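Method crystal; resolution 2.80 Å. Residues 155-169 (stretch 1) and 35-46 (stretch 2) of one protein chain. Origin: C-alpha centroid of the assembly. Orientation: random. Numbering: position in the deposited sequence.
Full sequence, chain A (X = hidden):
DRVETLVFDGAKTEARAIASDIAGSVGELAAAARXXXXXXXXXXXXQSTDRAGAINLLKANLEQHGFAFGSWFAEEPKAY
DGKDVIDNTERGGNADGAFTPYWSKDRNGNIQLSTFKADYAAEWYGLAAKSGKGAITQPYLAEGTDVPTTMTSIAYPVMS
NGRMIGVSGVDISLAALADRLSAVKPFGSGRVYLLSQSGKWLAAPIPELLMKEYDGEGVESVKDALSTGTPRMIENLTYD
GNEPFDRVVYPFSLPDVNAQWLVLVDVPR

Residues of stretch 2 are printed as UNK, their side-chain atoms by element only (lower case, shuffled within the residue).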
# COMPACT_ATOMS: atom_id res chain seq x y z
N ALA A 155 2.08 4.27 6.36
CA ALA A 155 1.79 5.15 7.47
C ALA A 155 3.04 5.39 8.30
O ALA A 155 3.89 4.50 8.44
CB ALA A 155 0.68 4.58 8.37
N TYR A 156 3.14 6.60 8.83
CA TYR A 156 4.26 7.05 9.64
C TYR A 156 3.75 7.70 10.91
O TYR A 156 2.68 8.32 10.92
CB TYR A 156 5.13 8.06 8.87
CG TYR A 156 6.25 7.43 8.08
CD1 TYR A 156 6.05 7.01 6.77
CD2 TYR A 156 7.51 7.24 8.65
CE1 TYR A 156 7.09 6.43 6.05
CE2 TYR A 156 8.53 6.65 7.94
CZ TYR A 156 8.32 6.25 6.64
OH TYR A 156 9.33 5.66 5.92
N PRO A 157 4.49 7.57 12.01
CA PRO A 157 4.11 8.28 13.23
C PRO A 157 4.34 9.78 13.08
O PRO A 157 5.35 10.21 12.53
CB PRO A 157 5.03 7.68 14.30
CG PRO A 157 5.57 6.41 13.70
CD PRO A 157 5.62 6.66 12.22
N VAL A 158 3.39 10.56 13.58
CA VAL A 158 3.50 12.01 13.63
C VAL A 158 3.93 12.39 15.04
O VAL A 158 3.25 12.06 16.01
CB VAL A 158 2.18 12.70 13.24
CG1 VAL A 158 2.30 14.20 13.39
CG2 VAL A 158 1.80 12.35 11.82
N MET A 159 5.06 13.10 15.15
CA MET A 159 5.65 13.45 16.43
C MET A 159 5.59 14.95 16.67
O MET A 159 5.73 15.75 15.74
CB MET A 159 7.10 12.98 16.51
CG MET A 159 7.31 11.51 16.22
SD MET A 159 6.66 10.42 17.50
CE MET A 159 7.57 11.01 18.92
N SER A 160 5.38 15.33 17.93
CA SER A 160 5.30 16.75 18.31
C SER A 160 6.04 16.90 19.64
O SER A 160 5.48 16.65 20.70
CB SER A 160 3.86 17.22 18.39
OG SER A 160 3.81 18.62 18.61
N ASN A 161 7.30 17.33 19.56
CA ASN A 161 8.15 17.50 20.74
C ASN A 161 8.35 16.19 21.49
O ASN A 161 8.14 16.09 22.70
CB ASN A 161 7.59 18.58 21.67
CG ASN A 161 8.19 19.95 21.41
OD1 ASN A 161 7.46 20.91 21.14
ND2 ASN A 161 9.51 20.06 21.48
N GLY A 162 8.77 15.15 20.76
CA GLY A 162 9.14 13.89 21.36
C GLY A 162 8.00 13.02 21.85
O GLY A 162 8.27 11.94 22.39
N ARG A 163 6.75 13.44 21.70
CA ARG A 163 5.59 12.63 22.06
C ARG A 163 4.69 12.52 20.84
O ARG A 163 4.34 13.54 20.23
CB ARG A 163 4.83 13.23 23.24
CG ARG A 163 5.69 13.50 24.47
CD ARG A 163 5.91 12.25 25.32
NE ARG A 163 7.19 12.27 26.02
CZ ARG A 163 7.46 11.57 27.12
NH1 ARG A 163 6.52 10.79 27.65
NH2 ARG A 163 8.65 11.64 27.68
N MET A 164 4.33 11.29 20.46
CA MET A 164 3.56 11.10 19.25
C MET A 164 2.11 11.53 19.47
O MET A 164 1.54 11.31 20.54
CB MET A 164 3.62 9.64 18.77
CG MET A 164 2.47 8.75 19.23
SD MET A 164 2.32 7.21 18.29
CE MET A 164 1.95 7.82 16.65
N ILE A 165 1.54 12.17 18.46
CA ILE A 165 0.19 12.73 18.53
C ILE A 165 -0.75 12.12 17.51
O ILE A 165 -1.91 12.54 17.43
CB ILE A 165 0.21 14.26 18.39
CG1 ILE A 165 0.77 14.66 17.02
CG2 ILE A 165 1.00 14.90 19.52
CD1 ILE A 165 0.78 16.15 16.77
N GLY A 166 -0.30 11.16 16.72
CA GLY A 166 -1.16 10.52 15.75
C GLY A 166 -0.33 9.87 14.64
O GLY A 166 0.89 9.79 14.72
N VAL A 167 -1.05 9.43 13.61
CA VAL A 167 -0.46 8.72 12.49
C VAL A 167 -0.92 9.38 11.20
O VAL A 167 -2.11 9.63 11.02
CB VAL A 167 -0.85 7.23 12.49
CG1 VAL A 167 -0.33 6.54 11.23
CG2 VAL A 167 -0.36 6.53 13.75
N SER A 168 0.02 9.65 10.29
CA SER A 168 -0.27 10.07 8.93
C SER A 168 0.18 8.99 7.95
O SER A 168 1.10 8.22 8.21
CB SER A 168 0.43 11.39 8.61
OG SER A 168 0.44 11.63 7.21
N GLY A 169 -0.49 8.94 6.80
CA GLY A 169 -0.14 7.94 5.81
C GLY A 169 -0.67 8.27 4.43
O GLY A 169 -1.43 9.22 4.24
N UNK A 35 7.84 12.78 5.07
CA UNK A 35 7.91 14.24 5.04
C UNK A 35 6.64 14.87 5.60
O UNK A 35 6.70 15.78 6.43
c UNK A 35 7.96 16.24 3.54
o UNK A 35 9.48 14.40 3.20
c UNK A 35 8.15 14.73 3.61
N UNK A 36 5.47 14.40 5.14
CA UNK A 36 4.21 14.96 5.63
C UNK A 36 4.06 14.77 7.13
O UNK A 36 3.68 15.70 7.85
c UNK A 36 1.51 16.33 2.89
c UNK A 36 1.69 14.93 5.26
c UNK A 36 3.03 14.33 4.88
s UNK A 36 1.52 16.62 4.66
N UNK A 37 4.36 13.57 7.63
CA UNK A 37 4.37 13.34 9.07
C UNK A 37 5.22 14.38 9.79
O UNK A 37 4.88 14.80 10.90
o UNK A 37 5.19 11.77 10.74
c UNK A 37 4.89 11.93 9.36
N UNK A 38 6.33 14.80 9.16
CA UNK A 38 7.18 15.80 9.79
C UNK A 38 6.53 17.17 9.83
O UNK A 38 6.45 17.80 10.90
N UNK A 39 6.05 17.66 8.68
CA UNK A 39 5.49 19.01 8.66
C UNK A 39 4.24 19.09 9.52
O UNK A 39 3.95 20.14 10.12
c UNK A 39 3.70 19.64 6.99
c UNK A 39 5.20 19.47 7.21
c UNK A 39 5.80 18.52 6.20
N UNK A 40 3.48 17.99 9.62
CA UNK A 40 2.35 17.98 10.55
C UNK A 40 2.83 18.00 12.00
O UNK A 40 2.23 18.68 12.84
c UNK A 40 -0.22 18.03 8.89
c UNK A 40 -0.20 15.51 8.83
c UNK A 40 1.46 16.76 10.28
c UNK A 40 0.65 16.78 8.98
N UNK A 41 3.92 17.29 12.30
CA UNK A 41 4.50 17.30 13.63
C UNK A 41 5.16 18.61 14.00
O UNK A 41 4.81 19.21 15.03
N UNK A 42 6.11 19.08 13.19
CA UNK A 42 6.73 20.37 13.47
C UNK A 42 5.69 21.49 13.48
O UNK A 42 5.74 22.38 14.33
n UNK A 42 10.98 21.87 13.35
c UNK A 42 11.89 21.45 14.24
n UNK A 42 12.36 22.27 15.17
n UNK A 42 12.32 20.20 14.19
c UNK A 42 10.40 21.03 12.29
c UNK A 42 7.84 20.68 12.45
c UNK A 42 9.24 20.12 12.79
N UNK A 43 4.74 21.46 12.54
CA UNK A 43 3.67 22.44 12.55
C UNK A 43 2.86 22.43 13.83
O UNK A 43 2.27 23.46 14.19
N UNK A 44 2.83 21.29 14.52
CA UNK A 44 2.19 21.21 15.82
C UNK A 44 3.12 21.72 16.92
O UNK A 44 2.70 22.51 17.77
c UNK A 44 1.00 19.57 17.36
c UNK A 44 1.77 19.76 16.08
n UNK A 44 1.60 19.58 18.60
c UNK A 44 -0.32 19.34 17.58
c UNK A 44 0.69 19.37 19.53
n UNK A 44 -0.48 19.23 18.94
N UNK A 45 4.38 21.29 16.89
CA UNK A 45 5.33 21.71 17.91
C UNK A 45 5.37 23.22 18.06
O UNK A 45 5.38 23.75 19.18
c UNK A 45 6.72 21.16 17.60
N UNK A 46 5.39 23.95 16.94
CA UNK A 46 5.57 25.38 17.00
C UNK A 46 4.32 26.20 16.72
O UNK A 46 4.41 27.39 16.43

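Stretch 2 is a helix from 35 to 45 lying against the antiparallel hairpin of stretch 1, with one strand from 155 and the other running up to 169. Position 35 carries one carbon bearing an oxygen and a carbon, the pattern of threonine; Thr35 is exposed, out of reach of stretch 1, and its hydroxyl is hydrogen-bonded elsewhere in the structure, so a polar side chain suits this place. Position 36 has an unbranched chain of two carbons, a sulfur and a carbon: methionine. Met36 starts toward the strands, with CG 4.0 Å from Ser168 OG, then its end leads away, which suits a flexible thioether in a buried place.

At position 37 a single carbon ends in one oxygen, so this is serine. Its OG donates a very short hydrogen bond to Pro157 O (2.4 Å), while its CB lies 3.9 Å from Tyr156 CB; a small polar residue fits where the backbones come close. Position 38 has no side-chain atoms and is glycine; a CB would point away from the strands, near the carbonyl of Thr35. Position 39, one carbon carrying two more, is valine. Val39 also points away, partly exposed, where stretch 1 asks nothing of it.

Four carbons forked at the second make position 40 leucine. Leu40 is buried, its CB 4.1 Å from Val158 CG1 and its CD1 4.2 Å from Ser168 CB, an apolar filling between helix and hairpin. Position 41 is bare, hence glycine, and here the reason faces stretch 1: an ideal CB would sit 2.0 Å from Met159 O, a clash.

Position 42 has three carbons, a nitrogen, then a carbon carrying two nitrogens: arginine. Arg42 points away and is exposed, as a charged chain can be. Position 43 lacks side-chain atoms; in this glycine a CB would clash with Val39 O. Position 44 has one carbon and a five-membered ring with two nitrogens, which is histidine. The ring suits its place by offering an edge and a face: ND1 lies 2.4 Å from Ser160 OG in a very short hydrogen bond in which either could donate, and Ile165 CD1 sits over a ring face, 3.7 Å from the centroid of the His44 ring, while NE2 is hydrogen-bonded elsewhere in the structure. A lone carbon makes position 45 alanine; Ala45 CB lies 3.6 Å from Asn161 OD1, at the surface end of the contact. Position 46, with no side chain, is glycine, the first residue to leave helical angles; nothing here demands glycine, since there is room for a CB.

The contact runs along one side of the helix. Ser37 and His44 supply hydrogen bonds two turns apart, Leu40 adds apolar packing between them, and Gly41 lets the helix approach the strand from 155 closely, with axes 6.4 Å apart at closest approach.

Stretch 2 35-46: TMSGVLGRGHAG
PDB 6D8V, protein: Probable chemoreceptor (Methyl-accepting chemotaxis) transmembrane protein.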